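Local coordinates for tungstate ABC transporter, periplasmic tungstate-binding protein (Geobacter sulfurreducens, PDB 3LR1) that probably captures tungstate in the periplasm and delivers it to its ABC transporter for uptake into the cell, at residues Asp94-Ala99 against Arg165-Thr170; Phe118-Asp123 against Thr129-Leu134. One frame throughout, in Å; residues are numbered along the deposited sequence.

Contact 1 of 2, residues Asp94-Ala99 against Arg165-Thr170; sequences DPAGIA and RAYTLT
Tyr167 is the one residue of 165-170 that touches 94-99, sending its phenol from the strand into the turn Asp94-Gly97 and the 3-10 start that follows it. It comes just after the Schellman end of helix 154-164. At Tyr167, CG lies anti to the carbonyl carbon (chi1 -63°), which directs the ring at the turn. Its OH gives a hydrogen bond of 2.6 Å to Asp94 OD1, which lies in the plane of the ring at its edge and is met on its anti lone pair. The same hydroxyl accepts from Ala96 N at 2.8 Å; a tyrosine suits the place because its OH can both donate and accept. The syn lone pair of Asp94 OD1 is taken by Ile98 N at 2.8 Å, while Asp94 OD2 receives Ala99 N at 2.9 Å. One carboxylate thus ties together the type I turn, in which Gly97 suits the positive phi, and the start of the 3-10 segment. Around the ring, Ile98 CD1 packs obliquely at 3.6 Å from Tyr167 CD1, and Ala96 CB, small enough to come close, stands 3.7 Å from CZ of Tyr167. The contact ties the loop between strand 78-90 and helix 104-114 to strand 167-171, which pairs with strand 78-90 in the sheet. Leu111 of helix 104-114 and Leu188 of strand 186-190 also touch Tyr167, which thus sits between helix, sheet and turn.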
loop_
_atom_site.group_PDB
_atom_site.type_symbol
_atom_site.label_atom_id
_atom_site.label_comp_id
_atom_site.label_asym_id
_atom_site.label_seq_id
_atom_site.Cartn_x
_atom_site.Cartn_y
_atom_site.Cartn_z
ATOM N N ASP A 94 18.178 -15.606 -9.069
ATOM C CA ASP A 94 18.789 -14.383 -8.637
ATOM C C ASP A 94 20.069 -14.062 -9.364
ATOM O O ASP A 94 21.099 -14.130 -8.787
ATOM C CB ASP A 94 19.035 -14.500 -7.131
ATOM C CG ASP A 94 19.625 -13.267 -6.528
ATOM O OD1 ASP A 94 19.646 -12.239 -7.146
ATOM O OD2 ASP A 94 20.107 -13.364 -5.434
ATOM N N PRO A 95 19.986 -13.686 -10.628
ATOM C CA PRO A 95 21.195 -13.453 -11.439
ATOM C C PRO A 95 22.042 -12.290 -10.947
ATOM O O PRO A 95 23.279 -12.296 -11.142
ATOM C CB PRO A 95 20.640 -13.110 -12.822
ATOM C CG PRO A 95 19.255 -13.552 -12.830
ATOM C CD PRO A 95 18.756 -13.620 -11.448
ATOM N N ALA A 96 21.389 -11.297 -10.348
ATOM C CA ALA A 96 22.090 -10.153 -9.806
ATOM C C ALA A 96 22.728 -10.453 -8.430
ATOM O O ALA A 96 23.513 -9.669 -7.918
ATOM C CB ALA A 96 21.144 -8.943 -9.750
ATOM N N GLY A 97 22.387 -11.597 -7.842
ATOM C CA GLY A 97 22.935 -11.999 -6.556
ATOM C C GLY A 97 22.517 -11.084 -5.437
ATOM O O GLY A 97 23.291 -10.800 -4.514
ATOM N N ILE A 98 21.274 -10.630 -5.475
ATOM C CA ILE A 98 20.816 -9.695 -4.446
ATOM C C ILE A 98 20.593 -10.367 -3.101
ATOM O O ILE A 98 20.552 -9.645 -2.089
ATOM C CB ILE A 98 19.605 -8.786 -4.837
ATOM C CG1 ILE A 98 18.292 -9.521 -4.808
ATOM C CG2 ILE A 98 19.830 -8.044 -6.153
ATOM C CD1 ILE A 98 17.109 -8.587 -4.900
ATOM N N ALA A 99 20.552 -11.711 -3.056
ATOM C CA ALA A 99 20.388 -12.418 -1.781
ATOM C C ALA A 99 21.594 -12.168 -0.894
ATOM O O ALA A 99 21.503 -12.293 0.315
ATOM C CB ALA A 99 20.195 -13.932 -1.984
ATOM N N ARG A 165 10.951 -11.743 -15.978
ATOM C CA ARG A 165 11.965 -12.286 -15.070
ATOM C C ARG A 165 12.833 -11.182 -14.482
ATOM O O ARG A 165 14.091 -11.240 -14.487
ATOM C CB ARG A 165 12.761 -13.361 -15.801
ATOM C CG ARG A 165 11.885 -14.596 -15.896
ATOM C CD ARG A 165 11.982 -15.091 -17.206
ATOM N NE ARG A 165 13.404 -15.236 -17.530
ATOM C CZ ARG A 165 13.931 -15.098 -18.748
ATOM N NH1 ARG A 165 13.152 -14.806 -19.794
ATOM N NH2 ARG A 165 15.245 -15.254 -18.897
ATOM N N ALA A 166 12.118 -10.178 -13.991
ATOM C CA ALA A 166 12.688 -8.939 -13.460
ATOM C C ALA A 166 12.582 -8.976 -11.942
ATOM O O ALA A 166 11.927 -9.866 -11.345
ATOM C CB ALA A 166 11.955 -7.675 -14.040
ATOM N N TYR A 167 13.300 -8.032 -11.323
ATOM C CA TYR A 167 13.160 -7.743 -9.931
ATOM C C TYR A 167 12.163 -6.591 -9.770
ATOM O O TYR A 167 11.939 -5.803 -10.676
ATOM C CB TYR A 167 14.506 -7.329 -9.347
ATOM C CG TYR A 167 15.585 -8.362 -9.384
ATOM C CD1 TYR A 167 15.899 -9.094 -8.239
ATOM C CD2 TYR A 167 16.380 -8.554 -10.515
ATOM C CE1 TYR A 167 16.925 -10.027 -8.243
ATOM C CE2 TYR A 167 17.421 -9.499 -10.506
ATOM C CZ TYR A 167 17.687 -10.219 -9.368
ATOM O OH TYR A 167 18.742 -11.158 -9.335
ATOM N N THR A 168 11.548 -6.522 -8.606
ATOM C CA THR A 168 10.699 -5.423 -8.253
ATOM C C THR A 168 10.639 -5.283 -6.732
ATOM O O THR A 168 10.802 -6.298 -5.990
ATOM C CB THR A 168 9.263 -5.553 -8.895
ATOM O OG1 THR A 168 8.603 -4.274 -8.769
ATOM C CG2 THR A 168 8.407 -6.640 -8.229
ATOM N N LEU A 169 10.400 -4.046 -6.285
ATOM C CA LEU A 169 10.137 -3.716 -4.923
ATOM C C LEU A 169 8.628 -3.837 -4.741
ATOM O O LEU A 169 7.850 -3.255 -5.509
ATOM C CB LEU A 169 10.620 -2.298 -4.595
ATOM C CG LEU A 169 10.403 -1.847 -3.173
ATOM C CD1 LEU A 169 11.496 -2.497 -2.201
ATOM C CD2 LEU A 169 10.392 -0.293 -3.110
ATOM N N THR A 170 8.223 -4.675 -3.784
ATOM C CA THR A 170 6.808 -4.932 -3.522
ATOM C C THR A 170 6.510 -4.902 -2.039
ATOM O O THR A 170 7.348 -5.242 -1.226
ATOM C CB THR A 170 6.312 -6.306 -4.150
ATOM O OG1 THR A 170 4.899 -6.461 -3.933
ATOM C CG2 THR A 170 7.016 -7.520 -3.554
#

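Contact 2 of 2, residues Phe118-Asp123 against Thr129-Leu134; sequences FISRGD and TKELDL
Phe118 and Ser120, both directed at the helix from strand 118-120, meet Glu131 there. A chi1 of 173°, with CG opposite the backbone N, carries the Phe118 ring to the carboxylate: its CE2 lies 3.4 Å from Glu131 OE2, obliquely, with ring and carboxylate planes 51° apart. The phenyl also packs on Leu108 and Leu111 of helix 104-114, as an apolar residue in this buried place should. Ile119 faces the other way, toward helix 154-164, so successive strand residues serve opposite sides of the sheet. At Ser120 the short side chain brings a hydroxyl to the helix: OG donates to Glu131 OE1 over 2.5 Å, on the syn lone pair. OG in turn weakly accepts from Gly122 N at 3.1 Å. Strand 118-120, helix 126-137 and strand 147-149 form a beta-alpha-beta unit, the building block of the periplasmic binding protein fold, and Glu131 joins all three, since its OE2 is also hydrogen-bonded to Tyr147 OH and to Trp135 NE1. With an alanine in place of Glu131, the Ser120 hydroxyl, Tyr147 OH and Trp135 NE1 would probably lose this shared partner inside the protein. Beyond the strand, Arg121 N donates to a water at 2.9 Å, and that water donates to Glu131 OE1 at 2.7 Å, extending the link to the loop. The Arg121 side chain leads away from the helix: NE bonds Gln152 O, and NH2 forms a 2.8 Å salt bridge with Asp123 OD2, which lies 29° out of the guanidinium plane. That long, positively charged side chain comes within about 4 Å of a bound tungsten ion, consistent with a role near the tungstate site. Between Arg121 and Asp123, Gly122 adopts a positive phi, which glycine accepts readily.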
loop_
_atom_site.group_PDB
_atom_site.type_symbol
_atom_site.label_atom_id
_atom_site.label_comp_id
_atom_site.label_asym_id
_atom_site.label_seq_id
_atom_site.Cartn_x
_atom_site.Cartn_y
_atom_site.Cartn_z
ATOM N N PHE A 118 14.367 -4.211 -13.768
ATOM C CA PHE A 118 13.681 -3.822 -12.532
ATOM C C PHE A 118 12.419 -2.998 -12.902
ATOM O O PHE A 118 12.492 -2.006 -13.652
ATOM C CB PHE A 118 14.588 -2.995 -11.590
ATOM C CG PHE A 118 13.869 -2.436 -10.379
ATOM C CD1 PHE A 118 13.858 -3.138 -9.164
ATOM C CD2 PHE A 118 13.190 -1.238 -10.461
ATOM C CE1 PHE A 118 13.175 -2.646 -8.078
ATOM C CE2 PHE A 118 12.517 -0.709 -9.351
ATOM C CZ PHE A 118 12.477 -1.420 -8.176
ATOM N N ILE A 119 11.268 -3.399 -12.342
ATOM C CA ILE A 119 10.000 -2.696 -12.603
ATOM C C ILE A 119 9.641 -1.758 -11.446
ATOM O O ILE A 119 9.370 -2.214 -10.296
ATOM C CB ILE A 119 8.848 -3.677 -12.766
ATOM C CG1 ILE A 119 9.259 -4.919 -13.561
ATOM C CG2 ILE A 119 7.660 -3.001 -13.388
ATOM C CD1 ILE A 119 9.879 -4.680 -14.979
ATOM N N SER A 120 9.588 -0.462 -11.769
ATOM C CA SER A 120 9.086 0.562 -10.886
ATOM C C SER A 120 7.577 0.621 -10.994
ATOM O O SER A 120 7.039 0.406 -12.051
ATOM C CB SER A 120 9.654 1.904 -11.304
ATOM O OG SER A 120 9.203 2.956 -10.497
ATOM N N ARG A 121 6.898 0.940 -9.915
ATOM C CA ARG A 121 5.456 1.223 -9.979
ATOM C C ARG A 121 5.246 2.471 -10.847
ATOM O O ARG A 121 4.253 2.547 -11.590
ATOM C CB ARG A 121 4.865 1.446 -8.606
ATOM C CG ARG A 121 4.733 0.180 -7.726
ATOM C CD ARG A 121 3.486 -0.602 -8.142
ATOM N NE ARG A 121 2.300 0.233 -7.957
ATOM C CZ ARG A 121 1.716 0.498 -6.796
ATOM N NH1 ARG A 121 2.143 -0.063 -5.677
ATOM N NH2 ARG A 121 0.684 1.342 -6.764
ATOM N N GLY A 122 6.172 3.433 -10.757
ATOM C CA GLY A 122 6.081 4.682 -11.517
ATOM C C GLY A 122 4.733 5.406 -11.466
ATOM O O GLY A 122 4.232 5.855 -12.504
ATOM N N ASP A 123 4.153 5.539 -10.270
ATOM C CA ASP A 123 2.865 6.213 -10.106
ATOM C C ASP A 123 2.879 7.089 -8.819
ATOM O O ASP A 123 3.923 7.522 -8.333
ATOM C CB ASP A 123 1.731 5.147 -10.098
ATOM C CG ASP A 123 1.842 4.108 -8.917
ATOM O OD1 ASP A 123 2.831 4.101 -8.159
ATOM O OD2 ASP A 123 0.905 3.268 -8.755
ATOM N N THR A 129 7.170 6.173 -3.891
ATOM C CA THR A 129 7.929 7.086 -3.000
ATOM C C THR A 129 9.036 6.384 -2.216
ATOM O O THR A 129 10.147 6.915 -2.041
ATOM C CB THR A 129 6.946 7.723 -2.031
ATOM O OG1 THR A 129 6.081 8.541 -2.787
ATOM C CG2 THR A 129 7.613 8.524 -0.903
ATOM N N LYS A 130 8.755 5.189 -1.728
ATOM C CA LYS A 130 9.743 4.467 -0.962
ATOM C C LYS A 130 10.880 4.045 -1.886
ATOM O O LYS A 130 12.087 4.155 -1.526
ATOM C CB LYS A 130 9.150 3.233 -0.262
ATOM C CG LYS A 130 10.186 2.352 0.476
ATOM C CD LYS A 130 10.699 2.952 1.765
ATOM C CE LYS A 130 12.145 2.546 2.029
ATOM N NZ LYS A 130 12.388 1.904 3.386
ATOM N N GLU A 131 10.488 3.552 -3.049
ATOM C CA GLU A 131 11.454 3.117 -4.030
ATOM C C GLU A 131 12.409 4.300 -4.351
ATOM O O GLU A 131 13.631 4.142 -4.332
ATOM C CB GLU A 131 10.740 2.612 -5.312
ATOM C CG GLU A 131 11.712 2.165 -6.396
ATOM C CD GLU A 131 11.280 2.552 -7.831
ATOM O OE1 GLU A 131 10.081 2.770 -8.112
ATOM O OE2 GLU A 131 12.162 2.639 -8.693
ATOM N N LEU A 132 11.836 5.475 -4.649
ATOM C CA LEU A 132 12.645 6.662 -4.970
ATOM C C LEU A 132 13.548 7.085 -3.802
ATOM O O LEU A 132 14.763 7.453 -3.977
ATOM C CB LEU A 132 11.747 7.808 -5.430
ATOM C CG LEU A 132 11.045 7.549 -6.788
ATOM C CD1 LEU A 132 10.412 8.859 -7.311
ATOM C CD2 LEU A 132 11.927 6.910 -7.887
ATOM N N ASP A 133 13.014 6.974 -2.598
ATOM C CA ASP A 133 13.829 7.258 -1.407
ATOM C C ASP A 133 15.020 6.331 -1.323
ATOM O O ASP A 133 16.105 6.777 -0.945
ATOM C CB ASP A 133 12.999 7.192 -0.110
ATOM C CG ASP A 133 11.975 8.334 -0.014
ATOM O OD1 ASP A 133 12.043 9.307 -0.824
ATOM O OD2 ASP A 133 11.065 8.223 0.858
ATOM N N LEU A 134 14.824 5.050 -1.679
ATOM C CA LEU A 134 15.891 4.057 -1.606
ATOM C C LEU A 134 16.917 4.240 -2.709
ATOM O O LEU A 134 18.089 4.164 -2.437
ATOM C CB LEU A 134 15.352 2.638 -1.691
ATOM C CG LEU A 134 14.550 2.032 -0.550
ATOM C CD1 LEU A 134 13.902 0.726 -1.074
ATOM C CD2 LEU A 134 15.412 1.790 0.717
HETATM O O HOH W 1 8.118 1.139 -7.252
#

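The centres of the two contacts lie 14 Å apart, on the same side of the chain's centre, and both reach one sheet in which strands 118-120 and 167-171 run parallel as neighbours. The strands are bonded directly: Tyr167 O lies 3.0 Å from Ile119 N, and Thr168 OG1 lies 2.7 Å from Ile119 O, both probable hydrogen bonds. Along the chain contact 2 is nested within the loop that contact 1 closes. Helix 104-114 touches side chains of both contacts. Contact 1 is the more peripheral, about 20 Å from the chain centre, whereas contact 2, at about 13 Å, lies through Arg121 beside the bound tungsten ion.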